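Local structure of tripartite terminase subunit 3 (Human herpesvirus 5, 3N4P) at residues Y64-P69 and R135-G140; A146-A151 and E178-L183; G81-G86 and I258-M263. The protein probably forms part of the motor that packages viral DNA into empty capsids, this chain being the protein's C-terminal nuclease domain. All coordinates share one frame; numbering follows the deposited sequence.

Contact 1 pairs strands 62-67 and 133-138, side by side in the central sheet. Before its loop closes, the chain runs through strand 80-88, the other neighbour of strand 62-67, where contact 3 opens. After residues 135-140 the chain enters helix 144-161. There contact 2 opens, and it closes at 178-183, on the short strand 178-179 and the turn after it. Contact 3 closes last, setting helix 256-267 on strand 80-88. Contacts 1 and 2 are therefore in series, contact 2 nests inside contact 3, and contacts 1 and 3 cross. Contact 1 joins two strands, whereas contacts 2 and 3 each bring in a helix. Contacts 1 and 2 also touch through backbone bonds of Tyr182.

Contact 1: Y64-P69 and R135-G140; sequences YVYLDP and RIAVEG
The carboxylates of Glu139 and Asp68 meet at the C-terminal side of two neighbouring strands. Glu139 OE2 lies 2.8 Å from Asp68 OD2. Both atoms are acceptors, so this is not a hydrogen bond. The carboxylate planes are turned 61° from each other. The Glu139 chain is bent at chi2 (-135°), which carries OE2 across to Asp68. Its OE1 makes a weak hydrogen bond to the backbone N of Asn141. Nearer its backbone, Glu139 CG packs 3.5 Å from Tyr66 OH. The Tyr66 ring runs alongside Glu139 and is nearly parallel to its carboxylate, at 8°. The Tyr66 hydroxyl is buried and has no polar partner in the model.

Arg135 covers the other end of the pair. Its extended chain lies beside Tyr64, with Arg135 CD 3.3 Å from Tyr64 CE2. The guanidinium reaches past the ring to a salt bridge with Glu133 and a hydrogen bond to Ala273 O.

Between these ends the strands run parallel. Val65 N bonds to Arg135 O (2.8 Å), and Ala137 N to Val65 O (2.9 Å). Leu67 N then bonds to Ala137 O (3.1 Å), and Glu139 N to Leu67 O (2.9 Å). Val65 CG2 meets Ile136 CG2 at 4.0 Å, on the same face as Leu67 and Val138. Helix 144-161 packs on that face. Tyr66 and Ala137 face helix 256-267 instead.

Parallel central strands leading into acidic residues fit the RNase H-like fold of terminase nucleases. Asp68 and Glu139 are ligands of a bound magnesium ion, and with nearby Asp256 they are the predicted nuclease residues. The bond from Glu139 N holds the Glu139 backbone in register beside Asp68. The magnesium ion probably offsets the repulsion between the two carboxylates.

Contact 2: A146-A151 and E178-L183; sequences AAVRIA and EQPFYL
Phe181 N bonds to Gln179 O at 2.7 Å, closing an inverse gamma turn centred on Pro180. The turn presents Pro180 and Phe181 to helix 144-161, where Ala147, Val148 and Ala151 receive them. Pro180 buries the largest share on its side. Its CG lies 3.7 Å from Val148 CG1, and the two side chains meet at a slant. Its CB sits 3.8 Å from Ala151 CB, one helical turn beyond Ala147.

Val148 holds CG1 trans to the backbone N (chi1 -162°), and this branch does the touching. The same methyl meets the Gln179 amide, 3.8 Å from Gln179 NE2. The Gln179 chain is bent at chi2 (-87°), which brings its amide to the valine. Phe181 touches the helix through its stem: Phe181 CB is 4.1 Å from Ala147 CB. The phenyl ring has Leu183 CG at its edge, in plane.

The two segments share no hydrogen bond. The backbone of Gln179 bonds with that of Thr171, and the backbone of Tyr182 with Val138 and Gly140, on either side of the metal ligand Glu139. Tyr182 OH bonds to Asp187, within residues 185-205, the region required for interaction with UL56. Across to the helix the contact is mostly apolar. The directional bonds that position the turn therefore probably come from the sheet and its adjoining loop, and the helix adds apolar packing.

Contact 3: G81-G86 and I258-M263; sequences GVAAVG and IIAVIM
Ala83 CB rests on the backbone and side chains of helix 256-267. It lies 3.7 Å from Ala260 O and 3.7 Å from Val261 CG2. It also meets the methyl of the first of these residues, with Ala83 CB 4.1 Å from Ala260 CB. With chi1 at 167°, Val261 sets CG2 opposite its own carbonyl carbon, and this branch reaches the strand. Leu225 and Leu97 also touch the Val261 side chain.

Ala260 points toward the strand. Its CB lies over the carbonyl of Gly81, 3.9 Å from Gly81 C. Gly81 has no side chain of its own, and the methyl sits directly on its main chain.

The small residues go with a close approach: the axes of the two segments come within 6.7 Å and cross at -35°. This is a helix laid on one face of the mixed sheet of an RNase H-like nuclease domain. Asp256, a predicted nuclease residue, begins the helix, close to Gly81 and Asp68.

The strand is held in the sheet by backbone bonds. Ala83 bonds with Tyr66 on one side, and Ala84 with Tyr95 and Gly96 on the other. Val82 and Ala84 turn away from the helix, and Val82 packs on Leu67. Ala260 and Met263 both touch Tyr66, while Ile262 and Met263 pack on helix 187-200.

Contact 1: Y64-P69 and R135-G140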
loop_
_atom_site.group_PDB
_atom_site.type_symbol
_atom_site.label_atom_id
_atom_site.label_comp_id
_atom_site.label_asym_id
_atom_site.label_seq_id
_atom_site.Cartn_x
_atom_site.Cartn_y
_atom_site.Cartn_z
ATOM N N TYR B 64 -6.985 -17.445 -8.001
ATOM C CA TYR B 64 -8.284 -18.004 -7.618
ATOM C C TYR B 64 -9.366 -16.987 -7.989
ATOM O O TYR B 64 -9.269 -15.804 -7.596
ATOM C CB TYR B 64 -8.309 -18.275 -6.078
ATOM C CG TYR B 64 -7.341 -19.374 -5.729
ATOM C CD1 TYR B 64 -5.992 -19.091 -5.524
ATOM C CD2 TYR B 64 -7.746 -20.726 -5.750
ATOM C CE1 TYR B 64 -5.043 -20.152 -5.235
ATOM C CE2 TYR B 64 -6.815 -21.823 -5.465
ATOM C CZ TYR B 64 -5.461 -21.509 -5.232
ATOM O OH TYR B 64 -4.526 -22.518 -5.013
ATOM N N VAL B 65 -10.396 -17.396 -8.713
ATOM C CA VAL B 65 -11.509 -16.471 -8.904
ATOM C C VAL B 65 -12.895 -17.054 -8.534
ATOM O O VAL B 65 -13.140 -18.224 -8.693
ATOM C CB VAL B 65 -11.588 -15.838 -10.408
ATOM C CG1 VAL B 65 -10.358 -16.067 -11.315
ATOM C CG2 VAL B 65 -12.874 -16.109 -11.032
ATOM N N TYR B 66 -13.846 -16.203 -8.182
ATOM C CA TYR B 66 -15.177 -16.683 -7.891
ATOM C C TYR B 66 -16.151 -15.726 -8.486
ATOM O O TYR B 66 -15.967 -14.521 -8.352
ATOM C CB TYR B 66 -15.376 -16.559 -6.379
ATOM C CG TYR B 66 -16.726 -16.918 -5.877
ATOM C CD1 TYR B 66 -17.038 -18.247 -5.556
ATOM C CD2 TYR B 66 -17.684 -15.934 -5.626
ATOM C CE1 TYR B 66 -18.301 -18.597 -5.015
ATOM C CE2 TYR B 66 -18.951 -16.272 -5.112
ATOM C CZ TYR B 66 -19.242 -17.597 -4.806
ATOM O OH TYR B 66 -20.467 -17.932 -4.284
ATOM N N LEU B 67 -17.254 -16.247 -9.006
ATOM C CA LEU B 67 -18.345 -15.380 -9.375
ATOM C C LEU B 67 -19.666 -16.041 -9.105
ATOM O O LEU B 67 -19.780 -17.260 -9.092
ATOM C CB LEU B 67 -18.269 -14.964 -10.863
ATOM C CG LEU B 67 -18.391 -16.084 -11.890
ATOM C CD1 LEU B 67 -19.035 -15.629 -13.277
ATOM C CD2 LEU B 67 -17.005 -16.631 -12.134
ATOM N N ASP B 68 -20.674 -15.208 -8.916
ATOM C CA ASP B 68 -22.042 -15.663 -8.669
ATOM C C ASP B 68 -22.958 -15.075 -9.701
ATOM O O ASP B 68 -23.525 -14.001 -9.477
ATOM C CB ASP B 68 -22.510 -15.215 -7.266
ATOM C CG ASP B 68 -23.988 -15.567 -6.992
ATOM O OD1 ASP B 68 -24.670 -16.200 -7.842
ATOM O OD2 ASP B 68 -24.473 -15.213 -5.904
ATOM N N PRO B 69 -23.121 -15.762 -10.845
ATOM C CA PRO B 69 -23.903 -15.097 -11.885
ATOM C C PRO B 69 -25.329 -14.870 -11.402
ATOM O O PRO B 69 -25.934 -15.767 -10.789
ATOM C CB PRO B 69 -23.867 -16.079 -13.080
ATOM C CG PRO B 69 -23.404 -17.384 -12.516
ATOM C CD PRO B 69 -22.628 -17.093 -11.247
ATOM N N ARG B 135 -7.807 -20.989 -11.200
ATOM C CA ARG B 135 -8.752 -21.843 -10.540
ATOM C C ARG B 135 -9.984 -21.058 -10.300
ATOM O O ARG B 135 -9.948 -20.044 -9.600
ATOM C CB ARG B 135 -8.204 -22.301 -9.221
ATOM C CG ARG B 135 -7.303 -23.466 -9.370
ATOM C CD ARG B 135 -6.636 -23.910 -8.038
ATOM N NE ARG B 135 -5.680 -24.933 -8.417
ATOM C CZ ARG B 135 -5.693 -26.215 -8.017
ATOM N NH1 ARG B 135 -6.565 -26.658 -7.090
ATOM N NH2 ARG B 135 -4.782 -27.051 -8.527
ATOM N N ILE B 136 -11.090 -21.538 -10.854
ATOM C CA ILE B 136 -12.297 -20.745 -10.964
ATOM C C ILE B 136 -13.468 -21.484 -10.348
ATOM O O ILE B 136 -13.705 -22.607 -10.685
ATOM C CB ILE B 136 -12.598 -20.450 -12.475
ATOM C CG1 ILE B 136 -11.416 -19.713 -13.096
ATOM C CG2 ILE B 136 -13.908 -19.637 -12.674
ATOM C CD1 ILE B 136 -11.481 -19.663 -14.659
ATOM N N ALA B 137 -14.217 -20.823 -9.481
ATOM C CA ALA B 137 -15.484 -21.356 -9.005
ATOM C C ALA B 137 -16.661 -20.531 -9.489
ATOM O O ALA B 137 -16.687 -19.316 -9.285
ATOM C CB ALA B 137 -15.470 -21.324 -7.446
ATOM N N VAL B 138 -17.689 -21.151 -9.998
ATOM C CA VAL B 138 -18.841 -20.410 -10.501
ATOM C C VAL B 138 -19.991 -20.930 -9.675
ATOM O O VAL B 138 -20.318 -22.101 -9.777
ATOM C CB VAL B 138 -19.192 -20.735 -12.006
ATOM C CG1 VAL B 138 -20.401 -19.922 -12.473
ATOM C CG2 VAL B 138 -18.045 -20.448 -12.978
ATOM N N GLU B 139 -20.630 -20.065 -8.895
ATOM C CA GLU B 139 -21.772 -20.465 -8.109
ATOM C C GLU B 139 -22.937 -20.790 -8.981
ATOM O O GLU B 139 -23.297 -20.021 -9.848
ATOM C CB GLU B 139 -22.235 -19.368 -7.149
ATOM C CG GLU B 139 -22.866 -19.946 -5.843
ATOM C CD GLU B 139 -24.166 -19.253 -5.429
ATOM O OE1 GLU B 139 -25.153 -19.966 -5.119
ATOM O OE2 GLU B 139 -24.201 -17.998 -5.418
ATOM N N GLY B 140 -23.583 -21.896 -8.695
ATOM C CA GLY B 140 -24.771 -22.245 -9.441
ATOM C C GLY B 140 -25.985 -22.490 -8.598
ATOM O O GLY B 140 -26.851 -23.210 -9.028
#

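Contact 2: A146-A151 and E178-L183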
loop_
_atom_site.group_PDB
_atom_site.type_symbol
_atom_site.label_atom_id
_atom_site.label_comp_id
_atom_site.label_asym_id
_atom_site.label_seq_id
_atom_site.Cartn_x
_atom_site.Cartn_y
_atom_site.Cartn_z
ATOM N N ALA B 146 -27.200 -22.861 -16.217
ATOM C CA ALA B 146 -26.571 -21.587 -16.608
ATOM C C ALA B 146 -25.126 -21.401 -16.106
ATOM O O ALA B 146 -24.303 -20.802 -16.798
ATOM C CB ALA B 146 -27.435 -20.418 -16.196
ATOM N N ALA B 147 -24.808 -21.949 -14.942
ATOM C CA ALA B 147 -23.454 -21.825 -14.391
ATOM C C ALA B 147 -22.523 -22.748 -15.149
ATOM O O ALA B 147 -21.359 -22.406 -15.364
ATOM C CB ALA B 147 -23.426 -22.131 -12.893
ATOM N N VAL B 148 -23.037 -23.911 -15.548
ATOM C CA VAL B 148 -22.312 -24.804 -16.464
ATOM C C VAL B 148 -21.899 -24.047 -17.698
ATOM O O VAL B 148 -20.712 -24.009 -18.024
ATOM C CB VAL B 148 -23.120 -26.038 -16.937
ATOM C CG1 VAL B 148 -22.171 -27.107 -17.511
ATOM C CG2 VAL B 148 -23.914 -26.621 -15.814
ATOM N N ARG B 149 -22.868 -23.435 -18.373
ATOM C CA ARG B 149 -22.593 -22.799 -19.644
ATOM C C ARG B 149 -21.675 -21.634 -19.510
ATOM O O ARG B 149 -20.831 -21.412 -20.372
ATOM C CB ARG B 149 -23.884 -22.356 -20.358
ATOM C CG ARG B 149 -24.642 -23.480 -21.026
ATOM C CD ARG B 149 -25.865 -22.947 -21.849
ATOM N NE ARG B 149 -26.797 -22.273 -20.933
ATOM C CZ ARG B 149 -27.756 -22.881 -20.224
ATOM N NH1 ARG B 149 -28.004 -24.200 -20.351
ATOM N NH2 ARG B 149 -28.514 -22.154 -19.416
ATOM N N ILE B 150 -21.843 -20.876 -18.426
ATOM C CA ILE B 150 -20.978 -19.753 -18.134
ATOM C C ILE B 150 -19.550 -20.216 -17.892
ATOM O O ILE B 150 -18.623 -19.617 -18.432
ATOM C CB ILE B 150 -21.534 -18.888 -16.964
ATOM C CG1 ILE B 150 -22.750 -18.072 -17.441
ATOM C CG2 ILE B 150 -20.413 -18.014 -16.239
ATOM C CD1 ILE B 150 -23.513 -17.389 -16.269
ATOM N N ALA B 151 -19.356 -21.271 -17.105
ATOM C CA ALA B 151 -17.992 -21.790 -16.905
ATOM C C ALA B 151 -17.349 -22.039 -18.260
ATOM O O ALA B 151 -16.197 -21.624 -18.529
ATOM C CB ALA B 151 -17.998 -23.080 -16.092
ATOM N N GLU B 178 -19.534 -35.173 -12.337
ATOM C CA GLU B 178 -18.989 -33.845 -11.980
ATOM C C GLU B 178 -19.474 -32.809 -12.983
ATOM O O GLU B 178 -19.634 -33.105 -14.174
ATOM C CB GLU B 178 -17.459 -33.850 -11.917
ATOM C CG GLU B 178 -16.897 -35.183 -11.460
ATOM C CD GLU B 178 -15.556 -35.067 -10.759
ATOM O OE1 GLU B 178 -14.571 -35.563 -11.368
ATOM O OE2 GLU B 178 -15.500 -34.512 -9.615
ATOM N N GLN B 179 -19.782 -31.632 -12.469
ATOM C CA GLN B 179 -20.201 -30.503 -13.283
ATOM C C GLN B 179 -19.439 -29.300 -12.756
ATOM O O GLN B 179 -19.208 -29.206 -11.556
ATOM C CB GLN B 179 -21.709 -30.254 -13.171
ATOM C CG GLN B 179 -22.588 -31.436 -13.575
ATOM C CD GLN B 179 -22.901 -31.482 -15.057
ATOM O OE1 GLN B 179 -23.644 -32.345 -15.496
ATOM N NE2 GLN B 179 -22.340 -30.565 -15.836
ATOM N N PRO B 180 -19.037 -28.389 -13.657
ATOM C CA PRO B 180 -18.188 -27.208 -13.347
ATOM C C PRO B 180 -18.915 -26.128 -12.581
ATOM O O PRO B 180 -18.910 -24.980 -13.023
ATOM C CB PRO B 180 -17.831 -26.661 -14.728
ATOM C CG PRO B 180 -18.976 -27.099 -15.612
ATOM C CD PRO B 180 -19.415 -28.442 -15.088
ATOM N N PHE B 181 -19.526 -26.481 -11.446
ATOM C CA PHE B 181 -20.129 -25.494 -10.571
ATOM C C PHE B 181 -19.778 -25.704 -9.109
ATOM O O PHE B 181 -19.163 -26.709 -8.757
ATOM C CB PHE B 181 -21.624 -25.192 -10.857
ATOM C CG PHE B 181 -22.604 -26.273 -10.431
ATOM C CD1 PHE B 181 -23.005 -27.249 -11.319
ATOM C CD2 PHE B 181 -23.171 -26.260 -9.160
ATOM C CE1 PHE B 181 -23.941 -28.234 -10.962
ATOM C CE2 PHE B 181 -24.101 -27.236 -8.778
ATOM C CZ PHE B 181 -24.480 -28.237 -9.674
ATOM N N TYR B 182 -20.022 -24.652 -8.323
ATOM C CA TYR B 182 -19.817 -24.643 -6.878
ATOM C C TYR B 182 -21.140 -24.273 -6.243
ATOM O O TYR B 182 -21.901 -23.456 -6.771
ATOM C CB TYR B 182 -18.732 -23.634 -6.476
ATOM C CG TYR B 182 -18.666 -23.369 -4.960
ATOM C CD1 TYR B 182 -19.281 -22.252 -4.406
ATOM C CD2 TYR B 182 -18.040 -24.265 -4.110
ATOM C CE1 TYR B 182 -19.267 -22.021 -3.018
ATOM C CE2 TYR B 182 -18.037 -24.051 -2.713
ATOM C CZ TYR B 182 -18.636 -22.930 -2.197
ATOM O OH TYR B 182 -18.614 -22.727 -0.888
ATOM N N LEU B 183 -21.403 -24.901 -5.112
ATOM C CA LEU B 183 -22.636 -24.734 -4.379
ATOM C C LEU B 183 -22.349 -24.119 -3.008
ATOM O O LEU B 183 -21.520 -24.628 -2.247
ATOM C CB LEU B 183 -23.292 -26.096 -4.206
ATOM C CG LEU B 183 -24.558 -26.345 -5.027
ATOM C CD1 LEU B 183 -24.806 -27.855 -5.256
ATOM C CD2 LEU B 183 -25.767 -25.674 -4.341
#

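Contact 3: G81-G86 and I258-M263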
loop_
_atom_site.group_PDB
_atom_site.type_symbol
_atom_site.label_atom_id
_atom_site.label_comp_id
_atom_site.label_asym_id
_atom_site.label_seq_id
_atom_site.Cartn_x
_atom_site.Cartn_y
_atom_site.Cartn_z
ATOM N N GLY B 81 -21.101 -10.350 -8.791
ATOM C CA GLY B 81 -19.769 -10.132 -8.178
ATOM C C GLY B 81 -18.725 -11.097 -8.729
ATOM O O GLY B 81 -19.013 -12.249 -8.872
ATOM N N VAL B 82 -17.558 -10.590 -9.122
ATOM C CA VAL B 82 -16.369 -11.341 -9.553
ATOM C C VAL B 82 -15.156 -10.817 -8.715
ATOM O O VAL B 82 -15.014 -9.618 -8.514
ATOM C CB VAL B 82 -16.035 -11.130 -11.055
ATOM C CG1 VAL B 82 -15.107 -12.229 -11.594
ATOM C CG2 VAL B 82 -17.305 -11.069 -11.897
ATOM N N ALA B 83 -14.330 -11.733 -8.222
ATOM C CA ALA B 83 -13.106 -11.407 -7.534
ATOM C C ALA B 83 -12.014 -12.374 -7.933
ATOM O O ALA B 83 -12.230 -13.584 -8.146
ATOM C CB ALA B 83 -13.301 -11.453 -6.000
ATOM N N ALA B 84 -10.806 -11.821 -7.952
ATOM C CA ALA B 84 -9.619 -12.534 -8.357
ATOM C C ALA B 84 -8.528 -12.211 -7.352
ATOM O O ALA B 84 -8.122 -11.033 -7.245
ATOM C CB ALA B 84 -9.208 -12.092 -9.774
ATOM N N VAL B 85 -8.072 -13.271 -6.648
ATOM C CA VAL B 85 -7.075 -13.246 -5.573
ATOM C C VAL B 85 -5.935 -14.282 -5.705
ATOM O O VAL B 85 -6.081 -15.305 -6.382
ATOM C CB VAL B 85 -7.731 -13.387 -4.183
ATOM C CG1 VAL B 85 -9.019 -12.531 -4.081
ATOM C CG2 VAL B 85 -8.083 -14.776 -3.967
ATOM N N GLY B 86 -4.774 -13.990 -5.094
ATOM C CA GLY B 86 -3.583 -14.858 -5.138
ATOM C C GLY B 86 -2.822 -14.663 -3.825
ATOM O O GLY B 86 -2.967 -13.617 -3.174
ATOM N N ILE B 258 -18.490 -8.170 -2.021
ATOM C CA ILE B 258 -17.788 -8.634 -0.849
ATOM C C ILE B 258 -17.828 -10.175 -0.670
ATOM O O ILE B 258 -16.808 -10.771 -0.388
ATOM C CB ILE B 258 -18.137 -7.816 0.443
ATOM C CG1 ILE B 258 -17.300 -8.247 1.658
ATOM C CG2 ILE B 258 -19.585 -8.013 0.863
ATOM C CD1 ILE B 258 -15.787 -7.973 1.559
ATOM N N ILE B 259 -18.984 -10.804 -0.833
ATOM C CA ILE B 259 -19.072 -12.267 -0.767
ATOM C C ILE B 259 -18.125 -12.877 -1.789
ATOM O O ILE B 259 -17.472 -13.903 -1.514
ATOM C CB ILE B 259 -20.470 -12.767 -1.159
ATOM C CG1 ILE B 259 -21.555 -12.357 -0.148
ATOM C CG2 ILE B 259 -20.513 -14.357 -1.252
ATOM C CD1 ILE B 259 -22.956 -12.734 -0.762
ATOM N N ALA B 260 -18.064 -12.282 -2.996
ATOM C CA ALA B 260 -17.157 -12.858 -3.970
ATOM C C ALA B 260 -15.709 -12.837 -3.489
ATOM O O ALA B 260 -14.972 -13.781 -3.725
ATOM C CB ALA B 260 -17.293 -12.209 -5.290
ATOM N N VAL B 261 -15.299 -11.775 -2.817
ATOM C CA VAL B 261 -13.956 -11.742 -2.276
ATOM C C VAL B 261 -13.852 -12.767 -1.115
ATOM O O VAL B 261 -12.919 -13.515 -1.019
ATOM C CB VAL B 261 -13.670 -10.294 -1.752
ATOM C CG1 VAL B 261 -12.386 -10.212 -0.857
ATOM C CG2 VAL B 261 -13.668 -9.324 -2.946
ATOM N N ILE B 262 -14.821 -12.785 -0.227
ATOM C CA ILE B 262 -14.801 -13.739 0.867
ATOM C C ILE B 262 -14.598 -15.195 0.334
ATOM O O ILE B 262 -13.809 -15.941 0.869
ATOM C CB ILE B 262 -16.076 -13.564 1.720
ATOM C CG1 ILE B 262 -16.011 -12.218 2.442
ATOM C CG2 ILE B 262 -16.242 -14.694 2.761
ATOM C CD1 ILE B 262 -17.225 -11.842 3.206
ATOM N N MET B 263 -15.229 -15.539 -0.782
ATOM C CA MET B 263 -15.219 -16.900 -1.265
ATOM C C MET B 263 -13.963 -17.196 -2.070
ATOM O O MET B 263 -13.371 -18.251 -1.913
ATOM C CB MET B 263 -16.472 -17.197 -2.074
ATOM C CG MET B 263 -17.731 -17.110 -1.312
ATOM S SD MET B 263 -17.786 -18.201 0.200
ATOM C CE MET B 263 -19.246 -17.418 0.880
#